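Local atomic coordinates of C alpha-dehydrogenase (Sphingobium sp. SYK-6, PDB entry 4YAG), a protein that oxidises the alpha-carbon alcohol of lignin beta-aryl ethers with a nicotinamide cofactor, as a short-chain dehydrogenase/reductase of the lignin breakdown pathway. Residues 189-193 against 225-231; 92-96 against 195-199. All coordinates share one frame; numbering follows the deposited sequence.

Interaction 1: residues 189-193 against 225-231. With NAI (1,4-dihydronicotinamide adenine dinucleotide), chain C.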
ATOM      1  N   GLY A 189     -14.124  -7.783  -9.976  1.00 13.56           N
ATOM      2  CA  GLY A 189     -13.707  -7.956 -11.349  1.00 13.88           C
ATOM      3  C   GLY A 189     -14.385  -6.888 -12.191  1.00 16.17           C
ATOM      4  O   GLY A 189     -14.739  -5.835 -11.685  1.00 16.38           O
ATOM      5  N   PRO A 190     -14.567  -7.150 -13.481  1.00 16.02           N
ATOM      6  CA  PRO A 190     -15.103  -6.106 -14.381  1.00 15.82           C
ATOM      7  C   PRO A 190     -16.571  -5.751 -14.146  1.00 14.96           C
ATOM      8  O   PRO A 190     -17.454  -6.589 -14.339  1.00 15.58           O
ATOM      9  CB  PRO A 190     -14.903  -6.705 -15.770  1.00 15.93           C
ATOM     10  CG  PRO A 190     -13.962  -7.849 -15.597  1.00 32.08           C
ATOM     11  CD  PRO A 190     -14.153  -8.361 -14.207  1.00 20.22           C
ATOM     12  N   ILE A 191     -16.808  -4.508 -13.718  1.00 15.96           N
ATOM     13  CA  ILE A 191     -18.147  -3.984 -13.472  1.00 14.18           C
ATOM     14  C   ILE A 191     -18.378  -2.796 -14.398  1.00 16.69           C
ATOM     15  O   ILE A 191     -17.489  -1.957 -14.581  1.00 15.30           O
ATOM     16  CB  ILE A 191     -18.310  -3.487 -12.024  1.00 12.88           C
ATOM     17  CG1 ILE A 191     -17.686  -4.462 -11.009  1.00 15.03           C
ATOM     18  CG2 ILE A 191     -19.784  -3.182 -11.703  1.00 15.09           C
ATOM     19  CD1 ILE A 191     -18.272  -5.830 -11.041  1.00 14.92           C
ATOM     20  N   LYS A 192     -19.573  -2.721 -14.970  1.00 15.95           N
ATOM     21  CA  LYS A 192     -19.950  -1.555 -15.774  1.00 15.78           C
ATOM     22  C   LYS A 192     -19.889  -0.295 -14.926  1.00 15.37           C
ATOM     23  O   LYS A 192     -20.512  -0.211 -13.879  1.00 18.33           O
ATOM     24  CB  LYS A 192     -21.365  -1.699 -16.329  1.00 19.23           C
ATOM     25  CG  LYS A 192     -21.551  -2.828 -17.302  1.00 19.36           C
ATOM     26  CD  LYS A 192     -22.975  -2.827 -17.858  1.00 24.22           C
ATOM     27  CE  LYS A 192     -23.224  -4.010 -18.775  1.00 27.16           C
ATOM     28  NZ  LYS A 192     -24.665  -4.152 -19.110  1.00 44.16           N
ATOM     29  N   SER A 193     -19.142   0.695 -15.386  1.00 14.74           N
ATOM     30  CA  SER A 193     -18.961   1.923 -14.632  1.00 14.26           C
ATOM     31  C   SER A 193     -18.419   3.015 -15.534  1.00 15.31           C
ATOM     32  O   SER A 193     -18.326   2.833 -16.746  1.00 17.04           O
ATOM     33  CB  SER A 193     -18.021   1.709 -13.454  1.00 14.78           C
ATOM     34  OG  SER A 193     -16.658   1.724 -13.881  1.00 13.17           O
ATOM     35  N   ALA A 225     -18.060  -2.886 -21.815  1.00 27.34           N
ATOM     36  CA  ALA A 225     -18.532  -4.160 -22.372  1.00 30.23           C
ATOM     37  C   ALA A 225     -19.893  -4.591 -21.814  1.00 34.81           C
ATOM     38  O   ALA A 225     -20.163  -4.458 -20.619  1.00 31.93           O
ATOM     39  CB  ALA A 225     -17.498  -5.253 -22.142  1.00 32.38           C
ATOM     40  N   ASP A 226     -20.746  -5.126 -22.687  1.00 32.57           N
ATOM     41  CA  ASP A 226     -22.096  -5.524 -22.286  1.00 30.84           C
ATOM     42  C   ASP A 226     -22.124  -6.658 -21.258  1.00 29.60           C
ATOM     43  O   ASP A 226     -23.101  -6.797 -20.517  1.00 38.38           O
ATOM     44  CB  ASP A 226     -22.919  -5.930 -23.511  1.00 41.25           C
ATOM     45  CG  ASP A 226     -23.329  -4.745 -24.353  1.00 50.70           C
ATOM     46  OD1 ASP A 226     -23.307  -3.607 -23.830  1.00 54.84           O
ATOM     47  OD2 ASP A 226     -23.684  -4.954 -25.535  1.00 57.77           O
ATOM     48  N   ASN A 227     -21.057  -7.454 -21.197  1.00 35.21           N
ATOM     49  CA  ASN A 227     -21.026  -8.615 -20.306  1.00 35.92           C
ATOM     50  C   ASN A 227     -20.353  -8.336 -18.966  1.00 42.38           C
ATOM     51  O   ASN A 227     -20.146  -9.246 -18.163  1.00 38.99           O
ATOM     52  CB  ASN A 227     -20.328  -9.796 -20.988  1.00 38.17           C
ATOM     53  CG  ASN A 227     -18.889  -9.493 -21.351  1.00 46.12           C
ATOM     54  OD1 ASN A 227     -18.487  -8.342 -21.398  1.00 55.73           O
ATOM     55  ND2 ASN A 227     -18.108 -10.532 -21.623  1.00 51.40           N
ATOM     56  N   TRP A 228     -19.984  -7.082 -18.728  1.00 31.03           N
ATOM     57  CA  TRP A 228     -19.499  -6.718 -17.410  1.00 23.74           C
ATOM     58  C   TRP A 228     -20.695  -6.701 -16.476  1.00 20.63           C
ATOM     59  O   TRP A 228     -21.842  -6.567 -16.895  1.00 22.23           O
ATOM     60  CB  TRP A 228     -18.778  -5.374 -17.416  1.00 20.58           C
ATOM     61  CG  TRP A 228     -17.494  -5.394 -18.174  1.00 20.24           C
ATOM     62  CD1 TRP A 228     -16.857  -6.492 -18.686  1.00 27.17           C
ATOM     63  CD2 TRP A 228     -16.688  -4.263 -18.527  1.00 26.62           C
ATOM     64  NE1 TRP A 228     -15.707  -6.112 -19.332  1.00 26.76           N
ATOM     65  CE2 TRP A 228     -15.582  -4.749 -19.252  1.00 25.52           C
ATOM     66  CE3 TRP A 228     -16.805  -2.886 -18.316  1.00 34.71           C
ATOM     67  CZ2 TRP A 228     -14.593  -3.906 -19.760  1.00 28.11           C
ATOM     68  CZ3 TRP A 228     -15.822  -2.051 -18.819  1.00 31.83           C
ATOM     69  CH2 TRP A 228     -14.731  -2.564 -19.535  1.00 31.20           C
ATOM     70  N   MET A 229     -20.414  -6.839 -15.190  1.00 22.32           N
ATOM     71  CA  MET A 229     -21.467  -6.989 -14.210  1.00 18.59           C
ATOM     72  C   MET A 229     -22.155  -5.641 -13.950  1.00 18.08           C
ATOM     73  O   MET A 229     -21.539  -4.579 -14.077  1.00 19.05           O
ATOM     74  CB  MET A 229     -20.863  -7.579 -12.933  1.00 16.72           C
ATOM     75  CG  MET A 229     -21.853  -7.749 -11.780  1.00 16.84           C
ATOM     76  SD  MET A 229     -21.077  -8.572 -10.382  1.00 18.06           S
ATOM     77  CE  MET A 229     -21.041 -10.263 -10.975  1.00 18.38           C
ATOM     78  N   GLU A 230     -23.427  -5.688 -13.588  1.00 18.58           N
ATOM     79  CA  GLU A 230     -24.163  -4.481 -13.250  1.00 18.35           C
ATOM     80  C   GLU A 230     -23.819  -4.036 -11.848  1.00 17.70           C
ATOM     81  O   GLU A 230     -23.731  -4.862 -10.944  1.00 16.39           O
ATOM     82  CB  GLU A 230     -25.654  -4.762 -13.301  1.00 17.22           C
ATOM     83  CG  GLU A 230     -26.202  -4.955 -14.693  1.00 22.28           C
ATOM     84  CD  GLU A 230     -26.167  -3.674 -15.502  1.00 33.31           C
ATOM     85  OE1 GLU A 230     -26.067  -2.575 -14.899  1.00 31.01           O
ATOM     86  OE2 GLU A 230     -26.225  -3.769 -16.741  1.00 35.91           O
ATOM     87  N   PRO A 231     -23.639  -2.726 -11.643  1.00 14.09           N
ATOM     88  CA  PRO A 231     -23.413  -2.231 -10.286  1.00 14.08           C
ATOM     89  C   PRO A 231     -24.466  -2.669  -9.263  1.00 14.20           C
ATOM     90  O   PRO A 231     -24.088  -2.879  -8.106  1.00 13.41           O
ATOM     91  CB  PRO A 231     -23.400  -0.713 -10.479  1.00 17.88           C
ATOM     92  CG  PRO A 231     -22.861  -0.536 -11.844  1.00 15.42           C
ATOM     93  CD  PRO A 231     -23.393  -1.680 -12.657  1.00 15.10           C
TER
HETATM   94  PA  NAI C 500     -16.734   5.224 -11.485  1.00 12.26           P
HETATM   95  O1A NAI C 500     -15.768   6.222 -12.060  1.00 13.07           O
HETATM   96  O2A NAI C 500     -17.988   4.941 -12.288  1.00 12.85           O
HETATM   97  O5B NAI C 500     -17.156   5.649 -10.031  1.00 12.03           O
HETATM   98  C5B NAI C 500     -16.215   6.239  -9.182  1.00 11.14           C
HETATM   99  C4B NAI C 500     -16.730   7.549  -8.733  1.00 10.90           C
HETATM  100  O4B NAI C 500     -15.739   8.006  -7.756  1.00 10.80           O
HETATM  101  C3B NAI C 500     -16.879   8.582  -9.759  1.00 10.83           C
HETATM  102  O3B NAI C 500     -18.190   9.185  -9.742  1.00 13.10           O
HETATM  103  C2B NAI C 500     -15.819   9.532  -9.484  1.00 11.93           C
HETATM  104  O2B NAI C 500     -16.126  10.878  -9.876  1.00 14.03           O
HETATM  105  C1B NAI C 500     -15.550   9.394  -8.053  1.00 10.04           C
HETATM  106  N9A NAI C 500     -14.234   9.825  -7.663  1.00 10.64           N
HETATM  107  C8A NAI C 500     -13.035   9.612  -8.310  1.00 12.31           C
HETATM  108  N7A NAI C 500     -12.039  10.222  -7.653  1.00 12.13           N
HETATM  109  C5A NAI C 500     -12.558  10.842  -6.546  1.00 10.98           C
HETATM  110  C6A NAI C 500     -12.052  11.617  -5.501  1.00 10.46           C
HETATM  111  N6A NAI C 500     -10.695  11.966  -5.487  1.00 10.89           N
HETATM  112  N1A NAI C 500     -12.884  12.082  -4.534  1.00  9.69           N
HETATM  113  C2A NAI C 500     -14.207  11.799  -4.579  1.00 10.71           C
HETATM  114  N3A NAI C 500     -14.746  11.063  -5.563  1.00  9.74           N
HETATM  115  C4A NAI C 500     -13.956  10.584  -6.550  1.00 10.25           C
HETATM  116  O3  NAI C 500     -15.873   3.897 -11.368  1.00 11.66           O
HETATM  117  PN  NAI C 500     -16.095   2.560 -10.495  1.00 11.74           P
HETATM  118  O1N NAI C 500     -17.519   2.427  -9.971  1.00 11.47           O
HETATM  119  O2N NAI C 500     -15.667   1.437 -11.406  1.00 13.42           O
HETATM  120  O5D NAI C 500     -15.066   2.746  -9.275  1.00 10.97           O
HETATM  121  C5D NAI C 500     -15.423   2.441  -7.924  1.00  9.61           C
HETATM  122  C4D NAI C 500     -14.338   1.655  -7.284  1.00 11.22           C
HETATM  123  O4D NAI C 500     -14.352   0.297  -7.861  1.00 11.28           O
HETATM  124  C3D NAI C 500     -12.988   2.184  -7.499  1.00 10.66           C
HETATM  125  O3D NAI C 500     -12.274   2.175  -6.246  1.00 11.52           O
HETATM  126  C2D NAI C 500     -12.359   1.279  -8.457  1.00 11.62           C
HETATM  127  O2D NAI C 500     -10.935   1.263  -8.297  1.00 12.45           O
HETATM  128  C1D NAI C 500     -12.936  -0.015  -8.145  1.00  9.62           C
HETATM  129  N1N NAI C 500     -12.934  -1.053  -9.109  1.00 11.56           N
HETATM  130  C2N NAI C 500     -13.675  -1.020 -10.266  1.00 11.72           C
HETATM  131  C3N NAI C 500     -13.636  -2.096 -11.136  1.00 13.40           C
HETATM  132  C7N NAI C 500     -14.431  -2.088 -12.397  1.00 14.73           C
HETATM  133  O7N NAI C 500     -14.303  -2.977 -13.266  1.00 15.48           O
HETATM  134  N7N NAI C 500     -15.443  -1.044 -12.543  1.00 14.12           N
HETATM  135  C4N NAI C 500     -12.871  -3.220 -10.868  1.00 15.07           C
HETATM  136  C5N NAI C 500     -12.176  -3.261  -9.674  1.00 14.07           C
HETATM  137  C6N NAI C 500     -12.219  -2.199  -8.807  1.00 13.89           C
HETATM  138  O   HOH W   1     -18.581  -9.485 -15.844  1.00 39.17           O
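Pro190 lays its CB over one face of the Trp228 indole, 3.6 Å from the centroid of the five-membered ring and 16° off the normal, a CH-pi contact. CB of Ala225 lies over the opposite face, so the indole is held between the two. Lys192 crosses Trp228 at an angle, its CG against CB of Trp228 and its CA at the edge of the indole. Its chain is extended beyond CG (chi2 and chi3 both -176°), which carries NZ past the Trp228 carbonyl to Glu230. There NZ forms a salt bridge with OE2 of Glu230 at 2.9 Å, coming from above the carboxylate plane. The Glu230 chain bends at chi2 (-68°) to bring the carboxylate back to the lysine. Ile191 and Met229 lie side by side and point the same way, with CD1 of Ile191 3.7 Å from CB of Met229. Both side chains also touch Val234 of helix 231-244. The backbones join in a single beta bridge. Met229 N donates to Pro190 O at 3.1 Å, and Lys192 N donates to Met229 O at 2.8 Å. On the cofactor side, Ile191 N donates a hydrogen bond to the carboxamide oxygen O7N of NADH at 3.0 Å. Ile191 O accepts from N7N at the same distance, and OG of Ser193 donates to phosphate oxygen O2N. This Gly-Pro-Ile loop after strand 181-187 is the nicotinamide-binding loop of the SDR Rossmann fold.

Interaction 2: residues 92-96 against 195-199. With NAI (1,4-dihydronicotinamide adenine dinucleotide), chain C.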
ATOM      1  N   ALA A  92     -14.627   5.406  -3.690  1.00  9.42           N
ATOM      2  CA  ALA A  92     -14.059   6.194  -4.770  1.00 10.60           C
ATOM      3  C   ALA A  92     -12.715   5.600  -5.181  1.00  9.10           C
ATOM      4  O   ALA A  92     -11.906   5.182  -4.349  1.00 11.02           O
ATOM      5  CB  ALA A  92     -13.874   7.641  -4.363  1.00  9.74           C
ATOM      6  N   GLY A  93     -12.450   5.657  -6.474  1.00 11.13           N
ATOM      7  CA  GLY A  93     -11.164   5.243  -6.981  1.00 12.07           C
ATOM      8  C   GLY A  93     -11.019   5.663  -8.402  1.00 12.22           C
ATOM      9  O   GLY A  93     -11.997   6.038  -9.048  1.00 11.40           O
ATOM     10  N   ILE A  94      -9.780   5.616  -8.878  1.00 10.43           N
ATOM     11  CA  ILE A  94      -9.456   6.007 -10.231  1.00  9.64           C
ATOM     12  C   ILE A  94      -8.453   4.993 -10.817  1.00  9.78           C
ATOM     13  O   ILE A  94      -7.897   4.158 -10.105  1.00 10.92           O
ATOM     14  CB  ILE A  94      -8.885   7.440 -10.313  1.00 11.77           C
ATOM     15  CG1 ILE A  94      -7.844   7.722  -9.222  1.00 12.33           C
ATOM     16  CG2 ILE A  94     -10.003   8.477 -10.204  1.00 13.87           C
ATOM     17  CD1 ILE A  94      -6.462   7.107  -9.492  1.00 14.08           C
ATOM     18  N   ASP A  95      -8.270   5.074 -12.133  1.00 11.74           N
ATOM     19  CA  ASP A  95      -7.321   4.216 -12.865  1.00 14.06           C
ATOM     20  C   ASP A  95      -6.101   5.039 -13.249  1.00 14.13           C
ATOM     21  O   ASP A  95      -6.169   5.843 -14.187  1.00 14.99           O
ATOM     22  CB  ASP A  95      -7.999   3.706 -14.145  1.00 15.71           C
ATOM     23  CG  ASP A  95      -7.128   2.726 -14.917  1.00 21.20           C
ATOM     24  OD1 ASP A  95      -5.984   2.526 -14.489  1.00 22.44           O
ATOM     25  OD2 ASP A  95      -7.616   2.150 -15.916  1.00 22.25           O
ATOM     26  N   PRO A  96      -4.971   4.824 -12.558  1.00 12.71           N
ATOM     27  CA  PRO A  96      -3.711   5.542 -12.763  1.00 12.09           C
ATOM     28  C   PRO A  96      -2.728   4.757 -13.655  1.00 15.76           C
ATOM     29  O   PRO A  96      -1.525   4.984 -13.604  1.00 18.39           O
ATOM     30  CB  PRO A  96      -3.165   5.629 -11.345  1.00 15.37           C
ATOM     31  CG  PRO A  96      -3.563   4.337 -10.751  1.00 17.63           C
ATOM     32  CD  PRO A  96      -4.878   3.942 -11.378  1.00 14.10           C
ATOM     33  N   ILE A 195     -15.313   4.476 -14.833  1.00 13.64           N
ATOM     34  CA  ILE A 195     -13.940   4.630 -14.380  1.00 14.34           C
ATOM     35  C   ILE A 195     -13.020   5.019 -15.542  1.00 14.99           C
ATOM     36  O   ILE A 195     -11.919   5.537 -15.334  1.00 14.85           O
ATOM     37  CB  ILE A 195     -13.439   3.390 -13.615  1.00 15.30           C
ATOM     38  CG1 ILE A 195     -12.145   3.742 -12.883  1.00 17.62           C
ATOM     39  CG2 ILE A 195     -13.269   2.189 -14.546  1.00 16.96           C
ATOM     40  CD1 ILE A 195     -11.943   2.995 -11.601  1.00 28.22           C
ATOM     41  N   HIS A 196     -13.486   4.813 -16.766  1.00 16.00           N
ATOM     42  CA  HIS A 196     -12.726   5.250 -17.925  1.00 16.04           C
ATOM     43  C   HIS A 196     -12.652   6.774 -18.030  1.00 17.23           C
ATOM     44  O   HIS A 196     -11.889   7.305 -18.841  1.00 15.04           O
ATOM     45  CB  HIS A 196     -13.311   4.667 -19.207  1.00 16.58           C
ATOM     46  CG  HIS A 196     -14.729   5.056 -19.451  1.00 18.38           C
ATOM     47  ND1 HIS A 196     -15.788   4.448 -18.813  1.00 20.88           N
ATOM     48  CD2 HIS A 196     -15.267   5.985 -20.277  1.00 22.86           C
ATOM     49  CE1 HIS A 196     -16.919   4.996 -19.225  1.00 23.26           C
ATOM     50  NE2 HIS A 196     -16.631   5.931 -20.113  1.00 24.49           N
ATOM     51  N   GLU A 197     -13.424   7.477 -17.206  1.00 17.49           N
ATOM     52  CA  GLU A 197     -13.347   8.937 -17.159  1.00 16.54           C
ATOM     53  C   GLU A 197     -12.325   9.393 -16.110  1.00 14.01           C
ATOM     54  O   GLU A 197     -12.318  10.553 -15.725  1.00 15.49           O
ATOM     55  CB  GLU A 197     -14.722   9.559 -16.831  1.00 16.00           C
ATOM     56  CG  GLU A 197     -15.841   9.180 -17.772  1.00 17.89           C
ATOM     57  CD  GLU A 197     -17.196   9.789 -17.396  1.00 17.93           C
ATOM     58  OE1 GLU A 197     -17.353  10.288 -16.260  1.00 21.09           O
ATOM     59  OE2 GLU A 197     -18.109   9.744 -18.237  1.00 22.76           O
ATOM     60  N   SER A 198     -11.453   8.490 -15.653  1.00 13.46           N
ATOM     61  CA  SER A 198     -10.484   8.807 -14.601  1.00 13.27           C
ATOM     62  C   SER A 198      -9.649  10.055 -14.864  1.00 14.54           C
ATOM     63  O   SER A 198      -9.347  10.813 -13.944  1.00 16.41           O
ATOM     64  CB  SER A 198      -9.555   7.617 -14.352  1.00 13.67           C
ATOM     65  OG  SER A 198     -10.194   6.625 -13.571  1.00 15.00           O
ATOM     66  N   GLY A 199      -9.280  10.292 -16.113  1.00 15.85           N
ATOM     67  CA  GLY A 199      -8.524  11.485 -16.446  1.00 15.89           C
ATOM     68  C   GLY A 199      -9.232  12.764 -16.024  1.00 17.57           C
ATOM     69  O   GLY A 199      -8.599  13.689 -15.509  1.00 20.60           O
TER
HETATM   70  PA  NAI C 500     -16.734   5.224 -11.485  1.00 12.26           P
HETATM   71  O1A NAI C 500     -15.768   6.222 -12.060  1.00 13.07           O
HETATM   72  O2A NAI C 500     -17.988   4.941 -12.288  1.00 12.85           O
HETATM   73  O5B NAI C 500     -17.156   5.649 -10.031  1.00 12.03           O
HETATM   74  C5B NAI C 500     -16.215   6.239  -9.182  1.00 11.14           C
HETATM   75  C4B NAI C 500     -16.730   7.549  -8.733  1.00 10.90           C
HETATM   76  O4B NAI C 500     -15.739   8.006  -7.756  1.00 10.80           O
HETATM   77  C3B NAI C 500     -16.879   8.582  -9.759  1.00 10.83           C
HETATM   78  O3B NAI C 500     -18.190   9.185  -9.742  1.00 13.10           O
HETATM   79  C2B NAI C 500     -15.819   9.532  -9.484  1.00 11.93           C
HETATM   80  O2B NAI C 500     -16.126  10.878  -9.876  1.00 14.03           O
HETATM   81  C1B NAI C 500     -15.550   9.394  -8.053  1.00 10.04           C
HETATM   82  N9A NAI C 500     -14.234   9.825  -7.663  1.00 10.64           N
HETATM   83  C8A NAI C 500     -13.035   9.612  -8.310  1.00 12.31           C
HETATM   84  N7A NAI C 500     -12.039  10.222  -7.653  1.00 12.13           N
HETATM   85  C5A NAI C 500     -12.558  10.842  -6.546  1.00 10.98           C
HETATM   86  C6A NAI C 500     -12.052  11.617  -5.501  1.00 10.46           C
HETATM   87  N6A NAI C 500     -10.695  11.966  -5.487  1.00 10.89           N
HETATM   88  N1A NAI C 500     -12.884  12.082  -4.534  1.00  9.69           N
HETATM   89  C2A NAI C 500     -14.207  11.799  -4.579  1.00 10.71           C
HETATM   90  N3A NAI C 500     -14.746  11.063  -5.563  1.00  9.74           N
HETATM   91  C4A NAI C 500     -13.956  10.584  -6.550  1.00 10.25           C
HETATM   92  O3  NAI C 500     -15.873   3.897 -11.368  1.00 11.66           O
HETATM   93  PN  NAI C 500     -16.095   2.560 -10.495  1.00 11.74           P
HETATM   94  O1N NAI C 500     -17.519   2.427  -9.971  1.00 11.47           O
HETATM   95  O2N NAI C 500     -15.667   1.437 -11.406  1.00 13.42           O
HETATM   96  O5D NAI C 500     -15.066   2.746  -9.275  1.00 10.97           O
HETATM   97  C5D NAI C 500     -15.423   2.441  -7.924  1.00  9.61           C
HETATM   98  C4D NAI C 500     -14.338   1.655  -7.284  1.00 11.22           C
HETATM   99  O4D NAI C 500     -14.352   0.297  -7.861  1.00 11.28           O
HETATM  100  C3D NAI C 500     -12.988   2.184  -7.499  1.00 10.66           C
HETATM  101  O3D NAI C 500     -12.274   2.175  -6.246  1.00 11.52           O
HETATM  102  C2D NAI C 500     -12.359   1.279  -8.457  1.00 11.62           C
HETATM  103  O2D NAI C 500     -10.935   1.263  -8.297  1.00 12.45           O
HETATM  104  C1D NAI C 500     -12.936  -0.015  -8.145  1.00  9.62           C
HETATM  105  N1N NAI C 500     -12.934  -1.053  -9.109  1.00 11.56           N
HETATM  106  C2N NAI C 500     -13.675  -1.020 -10.266  1.00 11.72           C
HETATM  107  C3N NAI C 500     -13.636  -2.096 -11.136  1.00 13.40           C
HETATM  108  C7N NAI C 500     -14.431  -2.088 -12.397  1.00 14.73           C
HETATM  109  O7N NAI C 500     -14.303  -2.977 -13.266  1.00 15.48           O
HETATM  110  N7N NAI C 500     -15.443  -1.044 -12.543  1.00 14.12           N
HETATM  111  C4N NAI C 500     -12.871  -3.220 -10.868  1.00 15.07           C
HETATM  112  C5N NAI C 500     -12.176  -3.261  -9.674  1.00 14.07           C
HETATM  113  C6N NAI C 500     -12.219  -2.199  -8.807  1.00 13.89           C
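Ile195 opens the second segment and reaches toward the loop of residues 92-96. Its CG1 is anti to the backbone N (chi1 -166°), and the branch ends with CD1 4.0 Å from Gly93 O. The same methyl lies 3.6 Å from C2D of the nicotinamide ribose of NADH. CB of Ile195 rests against the bridging oxygen O3 of the pyrophosphate, at 3.4 Å. The isoleucine is thus wedged between the cofactor and the loop. Further along the turn, Glu197 faces other partners, Arg38 through a salt bridge and His41 through a hydrogen bond. Ser198 then comes back to the contact. Its OG takes the N-H of Asp95 at 2.9 Å, nearly straight at 163°. The hydroxyl in turn donates to Ile195 O at 2.7 Å, in the carbonyl plane. That carbonyl also accepts Ser198 N at 3.0 Å, so two donors grip it. CB of Ile94 lies near OG of Ser198, and CG2 of Ile94 touches the adenine, 3.7 Å from N7A. OD1 of Asp95 is hydrogen-bonded to the hydroxyl of Ser97. The chemistry is a short relay, from Asp95 N through the Ser198 hydroxyl to Ile195 O. It ties the turn at 195-198 to the cofactor loop after strand 87-90. The buried serine hydroxyl thus both accepts and donates.

In the fold
Interactions 1 and 2 both flank the bound NADH, with centres about 15 Å apart. Interaction 1 is a surface contact between the loop after strand 181-187 and the approach to helix 231-244. It is broad and mixed, with a backbone bridge, an aromatic contact and a salt bridge. Interaction 2 is buried and smaller. It joins the loop after strand 87-90 to the turn and first residues of helix 198-201, with apolar packing and one serine hydroxyl in place of charges. Segments 189-193 and 195-199 are separated by Arg194 alone, so one continuous run of chain serves both. Ser193 links them further, since its OG also bonds Ile195 N.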